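Local structure of polymerase X (Deinococcus radiodurans, 2W9M) at residues G191-R196 / L497-A502; S162-L167 / A490-L495; G267-L270 / L275-G278; V289-H292 / P297-P300. The protein probably catalyses template-directed DNA synthesis from deoxyribonucleoside triphosphates, as a family X polymerase that also carries a zinc-binding PHP domain. All coordinates share one frame; numbering follows the deposited sequence.

Interaction 1: G191-R196 / L497-A502; sequences GLETVR and LDWREA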
loop_
_atom_site.group_PDB
_atom_site.type_symbol
_atom_site.label_atom_id
_atom_site.label_comp_id
_atom_site.label_asym_id
_atom_site.label_seq_id
_atom_site.Cartn_x
_atom_site.Cartn_y
_atom_site.Cartn_z
ATOM N N GLY A 191 0.367 -6.792 11.957
ATOM C CA GLY A 191 0.403 -6.328 10.580
ATOM C C GLY A 191 -0.808 -6.640 9.725
ATOM O O GLY A 191 -0.705 -6.721 8.502
ATOM N N LEU A 192 -1.958 -6.808 10.361
ATOM C CA LEU A 192 -3.182 -7.059 9.621
ATOM C C LEU A 192 -3.351 -5.969 8.562
ATOM O O LEU A 192 -3.344 -4.782 8.883
ATOM C CB LEU A 192 -4.376 -7.079 10.577
ATOM C CG LEU A 192 -5.408 -8.171 10.312
ATOM C CD1 LEU A 192 -4.761 -9.525 10.505
ATOM C CD2 LEU A 192 -6.615 -8.009 11.222
ATOM N N GLU A 193 -3.489 -6.370 7.300
ATOM C CA GLU A 193 -3.635 -5.411 6.202
ATOM C C GLU A 193 -4.736 -4.387 6.487
ATOM O O GLU A 193 -4.660 -3.235 6.063
ATOM C CB GLU A 193 -3.896 -6.130 4.872
ATOM C CG GLU A 193 -5.021 -7.157 4.914
ATOM C CD GLU A 193 -4.565 -8.522 5.414
ATOM O OE1 GLU A 193 -3.345 -8.795 5.390
ATOM O OE2 GLU A 193 -5.431 -9.323 5.826
ATOM N N THR A 194 -5.754 -4.823 7.215
ATOM C CA THR A 194 -6.817 -3.943 7.668
ATOM C C THR A 194 -6.956 -4.094 9.185
ATOM O O THR A 194 -6.701 -5.168 9.729
ATOM C CB THR A 194 -8.135 -4.264 6.956
ATOM O OG1 THR A 194 -8.207 -3.516 5.735
ATOM C CG2 THR A 194 -9.305 -3.896 7.824
ATOM N N VAL A 195 -7.346 -3.018 9.866
ATOM C CA VAL A 195 -7.244 -2.954 11.323
ATOM C C VAL A 195 -8.501 -2.412 12.008
ATOM O O VAL A 195 -9.034 -1.372 11.616
ATOM C CB VAL A 195 -6.036 -2.094 11.726
ATOM C CG1 VAL A 195 -6.327 -1.320 12.987
ATOM C CG2 VAL A 195 -4.802 -2.960 11.886
ATOM N N ARG A 196 -8.965 -3.110 13.042
ATOM C CA ARG A 196 -10.188 -2.713 13.738
ATOM C C ARG A 196 -9.996 -1.470 14.603
ATOM O O ARG A 196 -10.932 -0.696 14.804
ATOM C CB ARG A 196 -10.729 -3.860 14.593
ATOM C CG ARG A 196 -9.733 -4.416 15.599
ATOM C CD ARG A 196 -10.318 -5.602 16.365
ATOM N NE ARG A 196 -10.696 -5.270 17.737
ATOM C CZ ARG A 196 -11.755 -4.542 18.075
ATOM N NH1 ARG A 196 -12.556 -4.040 17.144
ATOM N NH2 ARG A 196 -12.011 -4.308 19.353
ATOM N N LEU A 497 1.015 -8.778 -3.834
ATOM C CA LEU A 497 0.434 -10.061 -3.412
ATOM C C LEU A 497 0.117 -10.238 -1.922
ATOM O O LEU A 497 0.923 -9.897 -1.058
ATOM C CB LEU A 497 1.389 -11.176 -3.842
ATOM C CG LEU A 497 0.925 -12.626 -3.754
ATOM C CD1 LEU A 497 -0.168 -12.894 -4.785
ATOM C CD2 LEU A 497 2.112 -13.569 -3.957
ATOM N N ASP A 498 -1.059 -10.793 -1.636
ATOM C CA ASP A 498 -1.475 -11.061 -0.261
ATOM C C ASP A 498 -0.479 -11.992 0.424
ATOM O O ASP A 498 0.054 -12.903 -0.211
ATOM C CB ASP A 498 -2.871 -11.686 -0.241
ATOM C CG ASP A 498 -3.478 -11.714 1.150
ATOM O OD1 ASP A 498 -3.844 -12.813 1.607
ATOM O OD2 ASP A 498 -3.582 -10.641 1.789
ATOM N N TRP A 499 -0.229 -11.770 1.713
ATOM C CA TRP A 499 0.755 -12.579 2.433
ATOM C C TRP A 499 0.316 -14.036 2.529
ATOM O O TRP A 499 1.145 -14.930 2.667
ATOM C CB TRP A 499 1.064 -12.009 3.823
ATOM C CG TRP A 499 -0.073 -12.089 4.798
ATOM C CD1 TRP A 499 -0.976 -11.107 5.081
ATOM C CD2 TRP A 499 -0.426 -13.208 5.625
ATOM N NE1 TRP A 499 -1.873 -11.544 6.025
ATOM C CE2 TRP A 499 -1.557 -12.828 6.376
ATOM C CE3 TRP A 499 0.099 -14.490 5.796
ATOM C CZ2 TRP A 499 -2.167 -13.688 7.288
ATOM C CZ3 TRP A 499 -0.507 -15.338 6.703
ATOM C CH2 TRP A 499 -1.629 -14.934 7.436
ATOM N N ARG A 500 -0.990 -14.271 2.439
ATOM C CA ARG A 500 -1.510 -15.631 2.485
ATOM C C ARG A 500 -1.083 -16.423 1.263
ATOM O O ARG A 500 -0.742 -17.593 1.372
ATOM C CB ARG A 500 -3.034 -15.627 2.618
ATOM C CG ARG A 500 -3.511 -15.233 4.001
ATOM C CD ARG A 500 -4.941 -14.732 3.986
ATOM N NE ARG A 500 -5.263 -14.030 5.223
ATOM C CZ ARG A 500 -5.018 -12.741 5.434
ATOM N NH1 ARG A 500 -4.451 -12.009 4.483
ATOM N NH2 ARG A 500 -5.339 -12.183 6.593
ATOM N N GLU A 501 -1.100 -15.784 0.099
ATOM C CA GLU A 501 -0.672 -16.443 -1.131
ATOM C C GLU A 501 0.848 -16.579 -1.195
ATOM O O GLU A 501 1.366 -17.560 -1.727
ATOM C CB GLU A 501 -1.199 -15.700 -2.356
ATOM C CG GLU A 501 -2.719 -15.649 -2.438
ATOM C CD GLU A 501 -3.353 -17.026 -2.564
ATOM O OE1 GLU A 501 -2.616 -18.013 -2.779
ATOM O OE2 GLU A 501 -4.594 -17.121 -2.450
ATOM N N ALA A 502 1.555 -15.596 -0.647
ATOM C CA ALA A 502 3.011 -15.651 -0.543
ATOM C C ALA A 502 3.456 -16.796 0.366
ATOM O O ALA A 502 4.463 -17.448 0.109
ATOM C CB ALA A 502 3.555 -14.330 -0.026
#

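Interaction 2: S162-L167 / A490-L495; sequences SLRAGL and ANAARL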
loop_
_atom_site.group_PDB
_atom_site.type_symbol
_atom_site.label_atom_id
_atom_site.label_comp_id
_atom_site.label_asym_id
_atom_site.label_seq_id
_atom_site.Cartn_x
_atom_site.Cartn_y
_atom_site.Cartn_z
ATOM N N SER A 162 -7.017 1.410 7.704
ATOM C CA SER A 162 -5.842 0.883 7.024
ATOM C C SER A 162 -4.747 0.643 8.050
ATOM O O SER A 162 -4.731 1.280 9.102
ATOM C CB SER A 162 -5.347 1.849 5.939
ATOM O OG SER A 162 -4.754 3.012 6.495
ATOM N N LEU A 163 -3.839 -0.279 7.748
ATOM C CA LEU A 163 -2.722 -0.558 8.641
ATOM C C LEU A 163 -1.919 0.708 8.914
ATOM O O LEU A 163 -1.374 0.883 10.002
ATOM C CB LEU A 163 -1.808 -1.625 8.042
ATOM C CG LEU A 163 -0.556 -1.973 8.850
ATOM C CD1 LEU A 163 -0.928 -2.410 10.264
ATOM C CD2 LEU A 163 0.256 -3.051 8.144
ATOM N N ARG A 164 -1.851 1.592 7.921
ATOM C CA ARG A 164 -1.086 2.829 8.045
ATOM C C ARG A 164 -1.654 3.750 9.126
ATOM O O ARG A 164 -0.929 4.186 10.013
ATOM C CB ARG A 164 -1.027 3.566 6.702
ATOM C CG ARG A 164 -0.224 4.855 6.751
ATOM C CD ARG A 164 -0.398 5.704 5.496
ATOM N NE ARG A 164 0.238 5.115 4.321
ATOM C CZ ARG A 164 -0.425 4.651 3.267
ATOM N NH1 ARG A 164 -1.751 4.713 3.238
ATOM N NH2 ARG A 164 0.235 4.129 2.241
ATOM N N ALA A 165 -2.950 4.041 9.043
ATOM C CA ALA A 165 -3.612 4.902 10.024
ATOM C C ALA A 165 -3.568 4.319 11.434
ATOM O O ALA A 165 -3.238 5.017 12.389
ATOM C CB ALA A 165 -5.053 5.175 9.609
ATOM N N GLY A 166 -3.907 3.042 11.562
ATOM C CA GLY A 166 -3.892 2.382 12.856
ATOM C C GLY A 166 -2.515 2.377 13.499
ATOM O O GLY A 166 -2.370 2.615 14.696
ATOM N N LEU A 167 -1.494 2.105 12.697
ATOM C CA LEU A 167 -0.127 2.032 13.202
ATOM C C LEU A 167 0.405 3.416 13.564
ATOM O O LEU A 167 1.056 3.588 14.593
ATOM C CB LEU A 167 0.785 1.360 12.171
ATOM C CG LEU A 167 2.139 0.811 12.625
ATOM C CD1 LEU A 167 2.012 0.116 13.965
ATOM C CD2 LEU A 167 2.696 -0.147 11.579
ATOM N N ALA A 490 4.159 -2.831 -1.272
ATOM C CA ALA A 490 4.206 -2.341 0.100
ATOM C C ALA A 490 3.243 -1.190 0.394
ATOM O O ALA A 490 3.024 -0.855 1.557
ATOM C CB ALA A 490 5.634 -1.952 0.476
ATOM N N ASN A 491 2.675 -0.577 -0.642
ATOM C CA ASN A 491 1.698 0.491 -0.420
ATOM C C ASN A 491 0.550 -0.026 0.443
ATOM O O ASN A 491 -0.064 -1.038 0.115
ATOM C CB ASN A 491 1.179 1.062 -1.745
ATOM C CG ASN A 491 0.191 2.207 -1.545
ATOM O OD1 ASN A 491 -0.976 1.993 -1.214
ATOM N ND2 ASN A 491 0.656 3.428 -1.758
ATOM N N ALA A 492 0.272 0.673 1.541
ATOM C CA ALA A 492 -0.705 0.225 2.542
ATOM C C ALA A 492 -2.109 -0.037 1.994
ATOM O O ALA A 492 -2.897 -0.750 2.617
ATOM C CB ALA A 492 -0.769 1.213 3.704
ATOM N N ALA A 493 -2.429 0.536 0.839
ATOM C CA ALA A 493 -3.744 0.325 0.245
ATOM C C ALA A 493 -3.748 -0.880 -0.680
ATOM O O ALA A 493 -4.794 -1.269 -1.202
ATOM C CB ALA A 493 -4.205 1.554 -0.499
ATOM N N ARG A 494 -2.582 -1.478 -0.882
ATOM C CA ARG A 494 -2.494 -2.650 -1.743
ATOM C C ARG A 494 -2.126 -3.917 -0.972
ATOM O O ARG A 494 -2.927 -4.851 -0.898
ATOM C CB ARG A 494 -1.519 -2.403 -2.890
ATOM C CG ARG A 494 -2.011 -1.361 -3.882
ATOM C CD ARG A 494 -1.018 -1.179 -5.016
ATOM N NE ARG A 494 -1.400 -0.097 -5.916
ATOM C CZ ARG A 494 -2.331 -0.201 -6.860
ATOM N NH1 ARG A 494 -2.993 -1.338 -7.025
ATOM N NH2 ARG A 494 -2.604 0.838 -7.638
ATOM N N LEU A 495 -0.924 -3.938 -0.398
ATOM C CA LEU A 495 -0.428 -5.108 0.323
ATOM C C LEU A 495 -0.768 -6.371 -0.465
ATOM O O LEU A 495 -1.458 -7.271 0.017
ATOM C CB LEU A 495 -1.006 -5.148 1.736
ATOM C CG LEU A 495 -0.719 -3.859 2.517
ATOM C CD1 LEU A 495 -1.162 -3.972 3.960
ATOM C CD2 LEU A 495 0.752 -3.520 2.442
#

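Interaction 3: G267-L270 / L275-G278; sequences GFTL and LSRG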
loop_
_atom_site.group_PDB
_atom_site.type_symbol
_atom_site.label_atom_id
_atom_site.label_comp_id
_atom_site.label_asym_id
_atom_site.label_seq_id
_atom_site.Cartn_x
_atom_site.Cartn_y
_atom_site.Cartn_z
ATOM N N GLY A 267 -3.979 -27.057 33.505
ATOM C CA GLY A 267 -4.290 -26.763 34.892
ATOM C C GLY A 267 -4.144 -25.306 35.271
ATOM O O GLY A 267 -4.377 -24.932 36.422
ATOM N N PHE A 268 -3.757 -24.479 34.306
ATOM C CA PHE A 268 -3.608 -23.049 34.549
ATOM C C PHE A 268 -4.859 -22.298 34.130
ATOM O O PHE A 268 -5.668 -22.805 33.355
ATOM C CB PHE A 268 -2.414 -22.487 33.775
ATOM C CG PHE A 268 -1.121 -23.189 34.053
ATOM C CD1 PHE A 268 -0.739 -24.283 33.295
ATOM C CD2 PHE A 268 -0.280 -22.748 35.060
ATOM C CE1 PHE A 268 0.456 -24.932 33.540
ATOM C CE2 PHE A 268 0.915 -23.392 35.311
ATOM C CZ PHE A 268 1.283 -24.487 34.547
ATOM N N THR A 269 -5.014 -21.086 34.651
ATOM C CA THR A 269 -6.024 -20.161 34.157
ATOM C C THR A 269 -5.334 -18.885 33.683
ATOM O O THR A 269 -4.729 -18.168 34.483
ATOM C CB THR A 269 -7.078 -19.831 35.234
ATOM O OG1 THR A 269 -7.895 -20.984 35.472
ATOM C CG2 THR A 269 -7.964 -18.678 34.784
ATOM N N LEU A 270 -5.407 -18.614 32.381
ATOM C CA LEU A 270 -4.756 -17.435 31.811
ATOM C C LEU A 270 -5.745 -16.282 31.693
ATOM O O LEU A 270 -6.795 -16.413 31.070
ATOM C CB LEU A 270 -4.150 -17.750 30.440
ATOM C CG LEU A 270 -2.764 -17.161 30.146
ATOM C CD1 LEU A 270 -2.536 -17.010 28.646
ATOM C CD2 LEU A 270 -2.576 -15.831 30.841
ATOM N N LEU A 275 -1.226 -15.166 35.117
ATOM C CA LEU A 275 -1.260 -16.616 35.003
ATOM C C LEU A 275 -1.387 -17.233 36.393
ATOM O O LEU A 275 -0.633 -16.886 37.303
ATOM C CB LEU A 275 0.009 -17.117 34.310
ATOM C CG LEU A 275 0.089 -18.603 33.970
ATOM C CD1 LEU A 275 -1.010 -18.989 32.996
ATOM C CD2 LEU A 275 1.451 -18.933 33.394
ATOM N N SER A 276 -2.341 -18.143 36.561
ATOM C CA SER A 276 -2.563 -18.760 37.866
ATOM C C SER A 276 -2.683 -20.280 37.788
ATOM O O SER A 276 -2.732 -20.855 36.701
ATOM C CB SER A 276 -3.807 -18.172 38.538
ATOM O OG SER A 276 -4.994 -18.683 37.956
ATOM N N ARG A 277 -2.730 -20.914 38.956
ATOM C CA ARG A 277 -2.851 -22.364 39.065
ATOM C C ARG A 277 -3.435 -22.735 40.424
ATOM O O ARG A 277 -2.701 -23.069 41.353
ATOM C CB ARG A 277 -1.485 -23.024 38.892
ATOM C CG ARG A 277 -1.547 -24.517 38.653
ATOM C CD ARG A 277 -0.153 -25.091 38.503
ATOM N NE ARG A 277 -0.129 -26.193 37.547
ATOM C CZ ARG A 277 0.976 -26.662 36.980
ATOM N NH1 ARG A 277 2.151 -26.122 37.276
ATOM N NH2 ARG A 277 0.905 -27.667 36.116
ATOM N N GLY A 278 -4.757 -22.676 40.538
ATOM C CA GLY A 278 -5.411 -22.854 41.820
ATOM C C GLY A 278 -5.035 -21.718 42.752
ATOM O O GLY A 278 -5.400 -20.566 42.516
#

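Interaction 4: V289-H292 / P297-P300; sequences VVFH and PFRP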
loop_
_atom_site.group_PDB
_atom_site.type_symbol
_atom_site.label_atom_id
_atom_site.label_comp_id
_atom_site.label_asym_id
_atom_site.label_seq_id
_atom_site.Cartn_x
_atom_site.Cartn_y
_atom_site.Cartn_z
ATOM N N VAL A 289 7.939 -15.715 29.443
ATOM C CA VAL A 289 7.762 -16.389 30.724
ATOM C C VAL A 289 6.506 -17.266 30.734
ATOM O O VAL A 289 6.518 -18.371 31.278
ATOM C CB VAL A 289 7.706 -15.380 31.887
ATOM C CG1 VAL A 289 7.594 -16.103 33.210
ATOM C CG2 VAL A 289 8.936 -14.484 31.873
ATOM N N VAL A 290 5.427 -16.775 30.127
ATOM C CA VAL A 290 4.185 -17.540 30.039
ATOM C C VAL A 290 4.382 -18.821 29.241
ATOM O O VAL A 290 3.903 -19.884 29.630
ATOM C CB VAL A 290 3.054 -16.730 29.385
ATOM C CG1 VAL A 290 1.780 -17.550 29.320
ATOM C CG2 VAL A 290 2.814 -15.460 30.150
ATOM N N PHE A 291 5.080 -18.714 28.116
ATOM C CA PHE A 291 5.369 -19.885 27.295
ATOM C C PHE A 291 6.187 -20.911 28.078
ATOM O O PHE A 291 5.898 -22.106 28.031
ATOM C CB PHE A 291 6.101 -19.489 26.010
ATOM C CG PHE A 291 5.206 -18.913 24.947
ATOM C CD1 PHE A 291 5.229 -17.555 24.659
ATOM C CD2 PHE A 291 4.350 -19.730 24.228
ATOM C CE1 PHE A 291 4.412 -17.023 23.675
ATOM C CE2 PHE A 291 3.526 -19.203 23.242
ATOM C CZ PHE A 291 3.559 -17.848 22.966
ATOM N N HIS A 292 7.205 -20.444 28.797
ATOM C CA HIS A 292 8.023 -21.331 29.622
ATOM C C HIS A 292 7.176 -22.060 30.658
ATOM O O HIS A 292 7.358 -23.253 30.890
ATOM C CB HIS A 292 9.140 -20.558 30.325
ATOM C CG HIS A 292 10.390 -20.429 29.512
ATOM N ND1 HIS A 292 10.807 -19.232 28.970
ATOM C CD2 HIS A 292 11.317 -21.349 29.150
ATOM C CE1 HIS A 292 11.937 -19.419 28.311
ATOM N NE2 HIS A 292 12.267 -20.695 28.404
ATOM N N PRO A 297 6.708 -23.901 23.091
ATOM C CA PRO A 297 7.674 -23.181 22.252
ATOM C C PRO A 297 7.186 -21.763 21.986
ATOM O O PRO A 297 6.000 -21.568 21.721
ATOM C CB PRO A 297 7.660 -23.985 20.950
ATOM C CG PRO A 297 6.313 -24.670 20.957
ATOM C CD PRO A 297 6.138 -25.061 22.387
ATOM N N PHE A 298 8.082 -20.784 22.061
ATOM C CA PHE A 298 7.697 -19.400 21.822
ATOM C C PHE A 298 7.191 -19.237 20.400
ATOM O O PHE A 298 7.839 -19.677 19.450
ATOM C CB PHE A 298 8.870 -18.450 22.069
ATOM C CG PHE A 298 8.489 -16.999 22.026
ATOM C CD1 PHE A 298 8.150 -16.322 23.186
ATOM C CD2 PHE A 298 8.466 -16.309 20.828
ATOM C CE1 PHE A 298 7.794 -14.983 23.154
ATOM C CE2 PHE A 298 8.115 -14.969 20.788
ATOM C CZ PHE A 298 7.776 -14.307 21.952
ATOM N N ARG A 299 6.026 -18.611 20.264
ATOM C CA ARG A 299 5.405 -18.393 18.959
ATOM C C ARG A 299 5.399 -16.904 18.623
ATOM O O ARG A 299 4.631 -16.133 19.204
ATOM C CB ARG A 299 3.982 -18.957 18.947
ATOM C CG ARG A 299 3.239 -18.818 17.629
ATOM C CD ARG A 299 1.933 -19.608 17.665
ATOM N NE ARG A 299 1.145 -19.457 16.444
ATOM C CZ ARG A 299 -0.033 -20.043 16.235
ATOM N NH1 ARG A 299 -0.563 -20.820 17.168
ATOM N NH2 ARG A 299 -0.684 -19.850 15.096
ATOM N N PRO A 300 6.266 -16.496 17.681
ATOM C CA PRO A 300 6.454 -15.086 17.308
ATOM C C PRO A 300 5.149 -14.435 16.852
ATOM O O PRO A 300 4.345 -15.087 16.187
ATOM C CB PRO A 300 7.443 -15.161 16.139
ATOM C CG PRO A 300 8.135 -16.474 16.301
ATOM C CD PRO A 300 7.110 -17.399 16.879
#

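Interaction 1: G191-R196 / L497-A502
Glu193 has CG between its backbone N and carbonyl carbon (chi1 51°) and its chain bends at chi2 (-85°), while Arg500 runs extended from CG to NE; carboxylate and guanidinium meet in a salt-bridge network at the start of helix 499-505. The network ties the polymerase part of the chain to the zinc-binding PHP domain. Arg500 NH2 donates to Glu193 OE2 at 3.0 Å, on the syn lone pair of that oxygen; NH1 adds a weak bond to the same OE2 at 3.2 Å. The planes stand 70° apart, and the bonds from the arginine go to OE2; OE1 meets the indole edge, where Trp499 NE1 gives it a weak bond of 3.2 Å. Trp499 CZ2 lies 3.5 Å above the guanidinium plane, over its centre, which limits how the group can turn. Aspartate suits position 498 as the helix N-cap, and its OD2 has a further partner in Arg460. Glu193 OE1 and Asp498 OD2 are only 4.1 Å apart, a repulsion the arginine probably eases. A leucine in place of Arg500 would probably leave the Glu193 carboxylate without its salt bridge and Asp498 OD1 without its side-chain partner. Arg500 NH1 closes the network on Asp498 OD1, in the guanidinium plane, at 3.0 Å.

Interaction 2: S162-L167 / A490-L495
Arg164 and Ala492 make the contact by van der Waals packing. The arginine leaves the helix with CG anti to the backbone N and bends at chi3 (-70°), which lays one face of its guanidinium over the alanine methyl. Ala492 CB lies 3.4 Å from Arg164 NH2, toward the rim of the flat group, and 3.8 Å from Arg164 CB, so the methyl fits against both the charged head and the root of the side chain. A small residue suits this place, since the arginine crosses directly over it.

The charge of Arg164 is met outside the two segments, where NH2 forms a salt bridge with Asp525. No hydrogen bond links the two segments.

Hydrogen bonds within each segment shape the surfaces that meet. Ser162 is the N-cap of helix 163-176, its OG accepting from Ala165 N at 3.3 Å. Facing it is a loop of the PHP domain that opens with an Asx turn, in which Ala493 N donates to Asn491 OD1 at 2.9 Å, tilted 31° from the carbonyl plane. Asn491 O also receives two backbone bonds, from Arg494 N and Leu495 N. The Asn491 side chain lies about 8 Å from a bound zinc ion.

Interaction 3: G267-L270 / L275-G278
Thr269 and Ser276 form an antiparallel hydrogen-bonded pair, with Thr269 N giving to Ser276 O at 3.1 Å and Ser276 N returning a bond to Thr269 O at 3.2 Å, and the neighbouring Leu270 and Leu275 form a non-hydrogen-bonded pair. This is a beta hairpin of the polymerase beta-type thumb, strand 269-271 turning into strand 274-277, which strand 280-282 extends into a three-stranded antiparallel sheet. At the backbone angles of Gly267, which ends the preceding helix in a Schellman motif, a CB would press against the carbonyl oxygen before it, so glycine suits the place.

Leu270 and Leu275 project from one face of the hairpin, with Leu275 CD1 lying 3.8 Å from Leu270 CG. Leu270 also touches Val259 and Ala263 of helix 253-264, so branched apolar side chains fit this covered face. Leu275 CD1 is shared with Phe268, whose CB it meets at 3.8 Å. Phe268 has its CG anti to the carbonyl carbon (chi1 -55°), and from there its ring runs alongside the second strand to Arg277. Phe268 CZ lies over the centre of the guanidinium face, 3.3 Å from Arg277 CZ, and Arg277 NE lies over the ring toward its rim, the two planes 34° apart. Arginine suits this exposed place because its flat guanidinium can lie against an aromatic ring. Replacing Phe268 by an alanine would probably open a gap beside Leu275 and let the Arg277 guanidinium turn freely.

On the face of Thr269 and Ser276 the contact is lighter and more polar: Ser276 OG comes to 3.6 Å from Thr269 CB.

Interaction 4: V289-H292 / P297-P300
Phe291 lies under the backbone of Phe298, and one face of its ring carries most of the contact. Phe298 CA lies over that face, 4.1 Å from the centroid of the Phe291 ring and 12° off the normal, a CH-pi interaction. Arg299 N follows over the same face nearer the rim, 3.7 Å from Phe291 CZ. Pro297 O approaches obliquely, 3.5 Å from Phe291 CD2. The loop presents its main chain to the ring, and a flat aromatic face can pack against such a chain without needing hydrogen bonds.

The two aromatic rings also touch. Their centroids are 5.0 Å apart with planes at 56°, an oblique pairing, and Phe291 CD1 meets Phe298 CD1 at 3.5 Å. Phe298 has CG anti to its N (chi1 -172°), and this brings its CD1-CE1 side to Phe291, the two side chains crossing at about a right angle, while its remaining surface is largely exposed. Pro297 turns its own ring away and offers its carbonyl; its phi, restricted by the ring, suits the extended course of the loop.

Farther out, Phe291 is also packed by Leu248 of helix 243-249 and Phe255 of helix 253-264. Arg299, its chain extended, of its side chain brings CB near Phe291, 4.2 Å from CZ, and carries its charge away to a salt bridge with Asp309, its NE giving to Tyr303 O. The packing thus folds the chain leaving helix 287-293 back over that helix and onto the small helical core of a polymerase beta-type thumb.

Overall arrangement
After its N-terminal helices the chain reaches helix 163-176, where interaction 2 opens, and then residues 191-196, where interaction 1 opens. Both wait some three hundred residues for their partners. In between lies the thumb, where two short-range contacts close in series: interaction 3 pairs the strands of a hairpin, and interaction 4 folds residues 297-300 back onto helix 287-293. Their nearest atoms are about 4 Å apart. In the PHP domain residues 490-495 close interaction 2 and residues 497-502 close interaction 1, so these two long loops cross, and each encloses both thumb contacts. Interactions 1 and 2 touch through Glu193 CB and Leu495 CD1, 3.6 Å apart, joining polymerase and PHP parts side by side.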